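Side-chain contacts in HD domain-containing protein (Aquifex aeolicus, PDB 2HEK), which binds a zinc ion and GDP and probably acts as a dGTPase, though its function remains unproven: residues Y126-E129 with D130-L134; Y221-K224 with V225-I228; S329-G332 with L333-A336. One frame throughout, in Å; residues are numbered along the deposited sequence.

Interaction 1: Y126-E129 with D130-L134; sequences YSHE and DIERL
S127 caps the first turn of helix 128-139 with its hydroxyl: OG accepts from D130 N at 3.0 Å, with a nearly straight N-H...O angle of 168°. This is the classical serine N-cap. Its short side chain brings OG back over the helix end, in front of an amide that has no earlier turn to bond to, while S127 O accepts from I131 N. D130, three residues on, returns the favour through solvent. Water 1 takes a bond from S127 N (2.8 Å) and gives one to D130 OD2 (2.6 Å), a water-mediated counterpart of the capping box. The carboxylate also suits this end of a helix, where the partial positive charge of the dipole would probably steady it.

Just outside the cap, Y126 and I131 form a hydrophobic staple, CB of the tyrosine meeting CG1 of the isoleucine at 4.0 Å. The Y126 ring continues past D130, its CD2 lying 3.9 Å from D130 CB, and packs on L76 and L79 of helix 74-82; I131 is backed by Y119 and L122 of helix 117-123.

A second shell fixes the carboxylate and the outer face. R133 NH1 forms a salt bridge with D130 OD1, 3.1 Å, arriving 45° out of the carboxylate plane, while its NH2 pairs with E73. The methylene CD of R133 lies beside E129 OE2, the charges near each other but beyond a salt bridge. E132 sends OE1 to K114. The H128 ring and the E132 carboxylate lie with planes 23° apart, NE2 and OE2 close but not hydrogen-bonded. Water 3 instead links E132 OE2 (2.6 Å) to the backbone O of H128, and its oxygen sits 3.2 Å above the centre of the H128 ring.

Interaction 2: Y221-K224 with V225-I228; sequences YFHK and VVRI
The chain leaves helix 203-221 at F222 and is extended at H223 (phi/psi -59°/136°) before helix 224-240, which starts with H223 O accepting from R227 N at 2.9 Å. The H223 side chain supplies the N-cap. With CG anti to the backbone N, the imidazole runs forward alongside V225, and ND1 accepts from V225 N at 3.1 Å; the bond is bent, 141° at the hydrogen. This is consistent with ND1 carrying no proton, while NE2 is hydrogen-bonded to a glycerol, probably from the crystallisation liquor. V225 meets the rim of the ring, its CB 3.7 Å from H223 CE1, whereas V226 packs at the root: its side chain crosses that of H223 at about a right angle, CG2 against H223 CB. Replacing H223 by an alanine would remove the acceptor for V225 N and is likely to open a gap beside V225 CB and V226 CG2.

R227 folds back toward the preceding helix end, bent at chi2 and chi3. Its CD approaches Y221 O (3.5 Å) and its CG lies near CA of F222, so the aliphatic part packs while NE goes on to a salt bridge with D314.

V225 also touches a bound GDP. Around the turn, Y221 bonds D169 of helix 160-173, F222 rests on strands 311-318 and 349-356, and the hydroxyl of Y355 on the latter donates to K224 O, tying the helix start to the sheet.

Interaction 3: S329-G332 with L333-A336; sequences SSEG and LKKA
S329 OG, on a side chain whose CB meets CG of K334 at 4.2 Å, is held by several weak bonds. E331 N donates to it at 3.3 Å, almost straight (166°), which closes an ST turn inside the type I beta turn S329-G332. The single hydroxyl proton has two weak acceptors to choose from, E331 OE1 and E200 OE1. Serine suits the place because one short side chain can reach the amide two residues on. The turn itself is the end of a beta-hairpin, with S329 N bonding G332 O at 3.0 Å.

G332 has phi 90° and psi -169°; a side chain there would be jammed against the carbonyl O of E331, so the residue needs to be glycine.

Beyond it K334 doubles back, bent at chi2, and lays its CE 3.6 Å from E331 OE1. NZ stays 4.1 Å from that oxygen, an attraction at longer range and no salt bridge.

In the mixed sheet, strand 332-335 is outermost within the chain, K334 bonding V327 of strand 326-329 through the backbone. L333 packs on Y326 and L328 of that strand, while S329 and K334 rest against L339 of helix 336-339.

In the fold
The three contacts are local, and none touches another: their centres lie 35 to 39 Å apart, and even the nearest atoms of 221-228 and 329-336 are about 20 Å from each other. Interaction 1 starts a surface helix within the HD domain, which also holds the zinc ligands H54, D85 and D161, but lies away from that site. Interaction 2, across the chain's centre from it, belongs to the HD-associated region and borders a GDP pocket: the V225 side chain comes within about 4 Å of the nucleotide, and I228 within about 4 Å of H282, side chain to side chain. Interaction 3 closes a peripheral hairpin, remote from zinc and nucleotides.

Interaction 1: Y126-E129 with D130-L134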
ATOM      1  N   TYR A 126     -13.624 -30.172 -23.763  1.00 34.74           N
ATOM      2  CA  TYR A 126     -15.085 -29.895 -23.649  1.00 33.75           C
ATOM      3  C   TYR A 126     -15.840 -30.458 -24.847  1.00 33.60           C
ATOM      4  O   TYR A 126     -15.299 -30.469 -25.936  1.00 30.91           O
ATOM      5  CB  TYR A 126     -15.357 -28.376 -23.494  1.00 35.58           C
ATOM      6  CG  TYR A 126     -14.986 -27.917 -22.087  1.00 37.38           C
ATOM      7  CD1 TYR A 126     -13.772 -27.284 -21.832  1.00 39.25           C
ATOM      8  CD2 TYR A 126     -15.809 -28.228 -21.006  1.00 36.29           C
ATOM      9  CE1 TYR A 126     -13.417 -26.919 -20.520  1.00 42.41           C
ATOM     10  CE2 TYR A 126     -15.465 -27.890 -19.705  1.00 39.81           C
ATOM     11  CZ  TYR A 126     -14.275 -27.226 -19.472  1.00 40.62           C
ATOM     12  OH  TYR A 126     -13.966 -26.910 -18.156  1.00 43.44           O
ATOM     13  N   SER A 127     -17.085 -30.896 -24.618  1.00 33.71           N
ATOM     14  CA  SER A 127     -18.006 -31.369 -25.665  1.00 31.69           C
ATOM     15  C   SER A 127     -18.369 -30.217 -26.592  1.00 32.62           C
ATOM     16  O   SER A 127     -18.223 -29.041 -26.211  1.00 30.83           O
ATOM     17  CB  SER A 127     -19.270 -31.872 -24.990  1.00 30.96           C
ATOM     18  OG  SER A 127     -19.964 -30.783 -24.373  1.00 33.67           O
ATOM     19  N   HIS A 128     -18.857 -30.529 -27.800  1.00 30.85           N
ATOM     20  CA  HIS A 128     -19.401 -29.519 -28.702  1.00 29.52           C
ATOM     21  C   HIS A 128     -20.430 -28.592 -28.008  1.00 31.78           C
ATOM     22  O   HIS A 128     -20.420 -27.373 -28.237  1.00 31.40           O
ATOM     23  CB  HIS A 128     -20.107 -30.205 -29.914  1.00 32.21           C
ATOM     24  CG  HIS A 128     -20.629 -29.240 -30.920  1.00 31.25           C
ATOM     25  ND1 HIS A 128     -19.946 -28.930 -32.076  1.00 35.74           N
ATOM     26  CD2 HIS A 128     -21.727 -28.451 -30.911  1.00 32.94           C
ATOM     27  CE1 HIS A 128     -20.614 -28.009 -32.751  1.00 35.43           C
ATOM     28  NE2 HIS A 128     -21.700 -27.700 -32.068  1.00 33.98           N
ATOM     29  N   GLU A 129     -21.340 -29.177 -27.219  1.00 32.07           N
ATOM     30  CA  GLU A 129     -22.381 -28.419 -26.484  1.00 33.21           C
ATOM     31  C   GLU A 129     -21.768 -27.456 -25.438  1.00 33.63           C
ATOM     32  O   GLU A 129     -22.184 -26.323 -25.340  1.00 35.75           O
ATOM     33  CB  GLU A 129     -23.311 -29.383 -25.771  1.00 31.00           C
ATOM     34  CG  GLU A 129     -24.381 -28.813 -24.801  1.00 36.01           C
ATOM     35  CD  GLU A 129     -25.291 -27.681 -25.347  1.00 39.50           C
ATOM     36  OE1 GLU A 129     -25.317 -27.371 -26.578  1.00 37.12           O
ATOM     37  OE2 GLU A 129     -26.013 -27.083 -24.492  1.00 43.92           O
ATOM     38  N   ASP A 130     -20.836 -27.931 -24.625  1.00 32.84           N
ATOM     39  CA  ASP A 130     -20.158 -27.043 -23.629  1.00 30.98           C
ATOM     40  C   ASP A 130     -19.391 -25.888 -24.247  1.00 29.41           C
ATOM     41  O   ASP A 130     -19.370 -24.805 -23.690  1.00 31.49           O
ATOM     42  CB  ASP A 130     -19.306 -27.853 -22.674  1.00 30.21           C
ATOM     43  CG  ASP A 130     -20.156 -28.611 -21.679  1.00 35.99           C
ATOM     44  OD1 ASP A 130     -21.299 -28.165 -21.412  1.00 39.05           O
ATOM     45  OD2 ASP A 130     -19.719 -29.655 -21.157  1.00 41.65           O
ATOM     46  N   ILE A 131     -18.826 -26.081 -25.437  1.00 27.45           N
ATOM     47  CA  ILE A 131     -18.214 -24.973 -26.153  1.00 29.02           C
ATOM     48  C   ILE A 131     -19.280 -23.958 -26.604  1.00 30.40           C
ATOM     49  O   ILE A 131     -19.033 -22.746 -26.595  1.00 30.70           O
ATOM     50  CB  ILE A 131     -17.359 -25.461 -27.323  1.00 26.69           C
ATOM     51  CG1 ILE A 131     -16.153 -26.276 -26.817  1.00 30.13           C
ATOM     52  CG2 ILE A 131     -16.855 -24.311 -28.142  1.00 29.09           C
ATOM     53  CD1 ILE A 131     -15.258 -26.873 -27.977  1.00 28.06           C
ATOM     54  N   GLU A 132     -20.458 -24.420 -27.039  1.00 30.37           N
ATOM     55  CA  GLU A 132     -21.509 -23.444 -27.377  1.00 30.12           C
ATOM     56  C   GLU A 132     -21.954 -22.700 -26.131  1.00 28.66           C
ATOM     57  O   GLU A 132     -22.293 -21.542 -26.230  1.00 30.68           O
ATOM     58  CB  GLU A 132     -22.737 -24.086 -28.044  1.00 32.14           C
ATOM     59  CG  GLU A 132     -22.428 -24.876 -29.310  1.00 33.51           C
ATOM     60  CD  GLU A 132     -21.896 -24.011 -30.447  1.00 39.20           C
ATOM     61  OE1 GLU A 132     -22.362 -22.857 -30.638  1.00 43.17           O
ATOM     62  OE2 GLU A 132     -20.993 -24.482 -31.169  1.00 42.60           O
ATOM     63  N   ARG A 133     -21.974 -23.373 -24.976  1.00 26.53           N
ATOM     64  CA  ARG A 133     -22.370 -22.736 -23.711  1.00 31.31           C
ATOM     65  C   ARG A 133     -21.317 -21.713 -23.255  1.00 32.76           C
ATOM     66  O   ARG A 133     -21.672 -20.614 -22.861  1.00 31.99           O
ATOM     67  CB  ARG A 133     -22.588 -23.796 -22.621  1.00 32.14           C
ATOM     68  CG  ARG A 133     -23.793 -24.700 -22.939  1.00 33.82           C
ATOM     69  CD  ARG A 133     -23.932 -25.827 -21.959  1.00 33.05           C
ATOM     70  NE  ARG A 133     -24.353 -25.397 -20.614  1.00 36.88           N
ATOM     71  CZ  ARG A 133     -23.624 -25.503 -19.502  1.00 36.13           C
ATOM     72  NH1 ARG A 133     -22.379 -25.967 -19.543  1.00 34.98           N
ATOM     73  NH2 ARG A 133     -24.143 -25.117 -18.336  1.00 36.50           N
ATOM     74  N   LEU A 134     -20.033 -22.087 -23.338  1.00 30.66           N
ATOM     75  CA  LEU A 134     -18.934 -21.144 -23.099  1.00 31.65           C
ATOM     76  C   LEU A 134     -19.090 -19.862 -23.929  1.00 31.96           C
ATOM     77  O   LEU A 134     -18.938 -18.760 -23.415  1.00 34.31           O
ATOM     78  CB  LEU A 134     -17.583 -21.804 -23.397  1.00 29.90           C
ATOM     79  CG  LEU A 134     -16.312 -20.959 -23.134  1.00 31.51           C
ATOM     80  CD1 LEU A 134     -15.175 -21.919 -22.906  1.00 33.28           C
ATOM     81  CD2 LEU A 134     -15.978 -20.087 -24.311  1.00 30.39           C
TER
HETATM   82  O   HOH W   1     -17.779 -31.184 -21.938  1.00 39.27           O
HETATM   83  O   HOH W   2     -21.462 -31.886 -22.612  1.00 46.27           O
HETATM   84  O   HOH W   3     -19.248 -26.170 -30.309  1.00 39.05           O

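Interaction 2: Y221-K224 with V225-I228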
ATOM      1  N   TYR A 221     -12.001   7.513 -18.077  1.00 24.16           N
ATOM      2  CA  TYR A 221     -12.745   7.113 -19.288  1.00 29.58           C
ATOM      3  C   TYR A 221     -13.424   8.337 -19.940  1.00 29.45           C
ATOM      4  O   TYR A 221     -13.576   8.405 -21.171  1.00 30.89           O
ATOM      5  CB  TYR A 221     -13.773   5.974 -19.000  1.00 29.80           C
ATOM      6  CG  TYR A 221     -13.214   4.767 -18.208  1.00 26.51           C
ATOM      7  CD1 TYR A 221     -13.986   4.144 -17.223  1.00 25.45           C
ATOM      8  CD2 TYR A 221     -11.909   4.260 -18.451  1.00 26.02           C
ATOM      9  CE1 TYR A 221     -13.496   3.038 -16.493  1.00 25.18           C
ATOM     10  CE2 TYR A 221     -11.405   3.171 -17.701  1.00 28.05           C
ATOM     11  CZ  TYR A 221     -12.217   2.560 -16.746  1.00 27.13           C
ATOM     12  OH  TYR A 221     -11.731   1.479 -15.994  1.00 26.76           O
ATOM     13  N   PHE A 222     -13.814   9.311 -19.129  1.00 29.67           N
ATOM     14  CA  PHE A 222     -14.489  10.510 -19.678  1.00 31.42           C
ATOM     15  C   PHE A 222     -13.582  11.723 -19.679  1.00 29.87           C
ATOM     16  O   PHE A 222     -14.060  12.851 -19.805  1.00 33.02           O
ATOM     17  CB  PHE A 222     -15.793  10.810 -18.922  1.00 29.96           C
ATOM     18  CG  PHE A 222     -16.851   9.779 -19.126  1.00 33.04           C
ATOM     19  CD1 PHE A 222     -17.922   9.685 -18.222  1.00 37.04           C
ATOM     20  CD2 PHE A 222     -16.775   8.866 -20.190  1.00 30.62           C
ATOM     21  CE1 PHE A 222     -18.944   8.712 -18.402  1.00 39.07           C
ATOM     22  CE2 PHE A 222     -17.782   7.882 -20.389  1.00 36.09           C
ATOM     23  CZ  PHE A 222     -18.881   7.818 -19.483  1.00 36.08           C
ATOM     24  N   HIS A 223     -12.270  11.506 -19.537  1.00 27.24           N
ATOM     25  CA  HIS A 223     -11.323  12.610 -19.534  1.00 28.16           C
ATOM     26  C   HIS A 223     -11.499  13.321 -20.900  1.00 29.89           C
ATOM     27  O   HIS A 223     -11.587  12.675 -21.933  1.00 30.11           O
ATOM     28  CB  HIS A 223      -9.886  12.072 -19.376  1.00 28.24           C
ATOM     29  CG  HIS A 223      -8.855  13.133 -19.206  1.00 28.99           C
ATOM     30  ND1 HIS A 223      -8.415  13.911 -20.255  1.00 27.44           N
ATOM     31  CD2 HIS A 223      -8.153  13.535 -18.111  1.00 29.31           C
ATOM     32  CE1 HIS A 223      -7.489  14.746 -19.820  1.00 27.78           C
ATOM     33  NE2 HIS A 223      -7.288  14.517 -18.530  1.00 31.44           N
ATOM     34  N   LYS A 224     -11.538  14.643 -20.888  1.00 29.60           N
ATOM     35  CA  LYS A 224     -11.940  15.381 -22.090  1.00 31.85           C
ATOM     36  C   LYS A 224     -10.964  15.137 -23.238  1.00 32.10           C
ATOM     37  O   LYS A 224     -11.382  15.057 -24.385  1.00 32.96           O
ATOM     38  CB  LYS A 224     -12.043  16.866 -21.785  1.00 32.93           C
ATOM     39  CG  LYS A 224     -10.739  17.530 -21.436  1.00 36.83           C
ATOM     40  CD  LYS A 224     -10.968  18.872 -20.711  1.00 44.54           C
ATOM     41  CE  LYS A 224      -9.676  19.670 -20.694  1.00 47.83           C
ATOM     42  NZ  LYS A 224      -9.758  20.839 -19.769  1.00 53.64           N
ATOM     43  N   VAL A 225      -9.665  15.009 -22.920  1.00 29.41           N
ATOM     44  CA  VAL A 225      -8.649  14.737 -23.951  1.00 31.16           C
ATOM     45  C   VAL A 225      -8.689  13.286 -24.399  1.00 30.11           C
ATOM     46  O   VAL A 225      -8.577  13.033 -25.587  1.00 30.64           O
ATOM     47  CB  VAL A 225      -7.213  15.158 -23.514  1.00 31.98           C
ATOM     48  CG1 VAL A 225      -6.187  14.930 -24.630  1.00 29.31           C
ATOM     49  CG2 VAL A 225      -7.220  16.597 -23.054  1.00 33.49           C
ATOM     50  N   VAL A 226      -8.864  12.337 -23.461  1.00 30.76           N
ATOM     51  CA  VAL A 226      -9.068  10.939 -23.828  1.00 31.13           C
ATOM     52  C   VAL A 226     -10.230  10.825 -24.854  1.00 32.51           C
ATOM     53  O   VAL A 226     -10.108  10.127 -25.863  1.00 31.45           O
ATOM     54  CB  VAL A 226      -9.340  10.044 -22.582  1.00 30.25           C
ATOM     55  CG1 VAL A 226      -9.811   8.653 -23.017  1.00 32.69           C
ATOM     56  CG2 VAL A 226      -8.048   9.945 -21.708  1.00 23.64           C
ATOM     57  N   ARG A 227     -11.328  11.546 -24.601  1.00 32.35           N
ATOM     58  CA  ARG A 227     -12.499  11.468 -25.481  1.00 31.05           C
ATOM     59  C   ARG A 227     -12.219  12.046 -26.885  1.00 30.86           C
ATOM     60  O   ARG A 227     -12.549  11.391 -27.888  1.00 31.85           O
ATOM     61  CB  ARG A 227     -13.728  12.112 -24.838  1.00 30.18           C
ATOM     62  CG  ARG A 227     -14.330  11.308 -23.612  1.00 31.66           C
ATOM     63  CD  ARG A 227     -14.956   9.946 -23.994  1.00 34.14           C
ATOM     64  NE  ARG A 227     -15.886  10.071 -25.113  1.00 38.58           N
ATOM     65  CZ  ARG A 227     -15.802   9.400 -26.272  1.00 44.29           C
ATOM     66  NH1 ARG A 227     -14.853   8.487 -26.483  1.00 44.41           N
ATOM     67  NH2 ARG A 227     -16.697   9.628 -27.237  1.00 46.23           N
ATOM     68  N   ILE A 228     -11.567  13.200 -26.968  1.00 28.37           N
ATOM     69  CA  ILE A 228     -11.272  13.805 -28.316  1.00 32.21           C
ATOM     70  C   ILE A 228     -10.275  12.969 -29.145  1.00 34.32           C
ATOM     71  O   ILE A 228     -10.430  12.801 -30.372  1.00 35.15           O
ATOM     72  CB  ILE A 228     -10.900  15.342 -28.262  1.00 32.76           C
ATOM     73  CG1 ILE A 228     -10.823  15.971 -29.675  1.00 32.61           C
ATOM     74  CG2 ILE A 228      -9.599  15.626 -27.482  1.00 33.81           C
ATOM     75  CD1 ILE A 228     -12.184  15.965 -30.434  1.00 32.08           C
TER

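Interaction 3: S329-G332 with L333-A336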
ATOM      1  N   SER A 329     -30.807  -9.607   2.613  1.00 62.22           N
ATOM      2  CA  SER A 329     -31.015  -9.143   3.979  1.00 69.27           C
ATOM      3  C   SER A 329     -31.509 -10.277   4.875  1.00 72.52           C
ATOM      4  O   SER A 329     -31.773 -11.383   4.398  1.00 72.33           O
ATOM      5  CB  SER A 329     -32.048  -8.023   3.984  1.00 72.04           C
ATOM      6  OG  SER A 329     -32.323  -7.611   5.316  1.00 76.39           O
ATOM      7  N   SER A 330     -31.636 -10.003   6.171  1.00 75.78           N
ATOM      8  CA  SER A 330     -32.280 -10.959   7.079  1.00 79.86           C
ATOM      9  C   SER A 330     -33.776 -11.127   6.737  1.00 81.21           C
ATOM     10  O   SER A 330     -34.356 -12.190   6.964  1.00 81.63           O
ATOM     11  CB  SER A 330     -32.065 -10.573   8.550  1.00 80.83           C
ATOM     12  OG  SER A 330     -32.291  -9.189   8.767  1.00 82.80           O
ATOM     13  N   GLU A 331     -34.363 -10.080   6.152  1.00 82.10           N
ATOM     14  CA  GLU A 331     -35.751 -10.076   5.680  1.00 82.16           C
ATOM     15  C   GLU A 331     -35.889 -10.588   4.239  1.00 80.42           C
ATOM     16  O   GLU A 331     -36.923 -10.374   3.598  1.00 80.81           O
ATOM     17  CB  GLU A 331     -36.324  -8.656   5.744  1.00 84.84           C
ATOM     18  CG  GLU A 331     -35.968  -7.848   6.988  1.00 88.90           C
ATOM     19  CD  GLU A 331     -36.074  -6.346   6.747  1.00 89.32           C
ATOM     20  OE1 GLU A 331     -35.243  -5.804   5.975  1.00 92.29           O
ATOM     21  OE2 GLU A 331     -36.985  -5.710   7.330  1.00 92.07           O
ATOM     22  N   GLY A 332     -34.853 -11.247   3.724  1.00 77.18           N
ATOM     23  CA  GLY A 332     -34.837 -11.686   2.322  1.00 73.58           C
ATOM     24  C   GLY A 332     -34.240 -10.664   1.355  1.00 70.10           C
ATOM     25  O   GLY A 332     -33.651  -9.661   1.769  1.00 68.49           O
ATOM     26  N   LEU A 333     -34.426 -10.925   0.066  1.00 67.88           N
ATOM     27  CA  LEU A 333     -33.762 -10.201  -1.007  1.00 65.99           C
ATOM     28  C   LEU A 333     -34.334  -8.825  -1.276  1.00 66.75           C
ATOM     29  O   LEU A 333     -35.531  -8.676  -1.508  1.00 67.38           O
ATOM     30  CB  LEU A 333     -33.832 -11.019  -2.287  1.00 64.11           C
ATOM     31  CG  LEU A 333     -32.709 -10.828  -3.296  1.00 63.72           C
ATOM     32  CD1 LEU A 333     -31.362 -11.196  -2.661  1.00 63.31           C
ATOM     33  CD2 LEU A 333     -32.972 -11.671  -4.523  1.00 63.69           C
ATOM     34  N   LYS A 334     -33.466  -7.817  -1.266  1.00 66.03           N
ATOM     35  CA  LYS A 334     -33.864  -6.445  -1.577  1.00 65.61           C
ATOM     36  C   LYS A 334     -33.033  -5.896  -2.744  1.00 63.04           C
ATOM     37  O   LYS A 334     -31.983  -6.446  -3.077  1.00 62.79           O
ATOM     38  CB  LYS A 334     -33.655  -5.542  -0.356  1.00 68.32           C
ATOM     39  CG  LYS A 334     -34.263  -6.035   0.964  1.00 72.09           C
ATOM     40  CD  LYS A 334     -35.754  -5.701   1.091  1.00 74.38           C
ATOM     41  CE  LYS A 334     -36.218  -5.764   2.552  1.00 75.47           C
ATOM     42  NZ  LYS A 334     -37.607  -6.278   2.660  1.00 75.64           N
ATOM     43  N   LYS A 335     -33.516  -4.820  -3.358  1.00 59.30           N
ATOM     44  CA  LYS A 335     -32.693  -3.971  -4.219  1.00 57.41           C
ATOM     45  C   LYS A 335     -31.709  -3.191  -3.347  1.00 54.16           C
ATOM     46  O   LYS A 335     -32.066  -2.787  -2.235  1.00 52.09           O
ATOM     47  CB  LYS A 335     -33.569  -2.974  -4.963  1.00 57.14           C
ATOM     48  CG  LYS A 335     -34.459  -3.557  -6.030  1.00 59.52           C
ATOM     49  CD  LYS A 335     -33.661  -4.130  -7.175  1.00 60.49           C
ATOM     50  CE  LYS A 335     -34.449  -4.067  -8.464  1.00 62.20           C
ATOM     51  NZ  LYS A 335     -33.828  -4.963  -9.463  1.00 64.41           N
ATOM     52  N   ALA A 336     -30.483  -2.969  -3.844  1.00 51.70           N
ATOM     53  CA  ALA A 336     -29.436  -2.276  -3.057  1.00 47.21           C
ATOM     54  C   ALA A 336     -29.824  -0.886  -2.587  1.00 46.90           C
ATOM     55  O   ALA A 336     -29.445  -0.468  -1.482  1.00 46.21           O
ATOM     56  CB  ALA A 336     -28.095  -2.214  -3.848  1.00 47.20           C
TER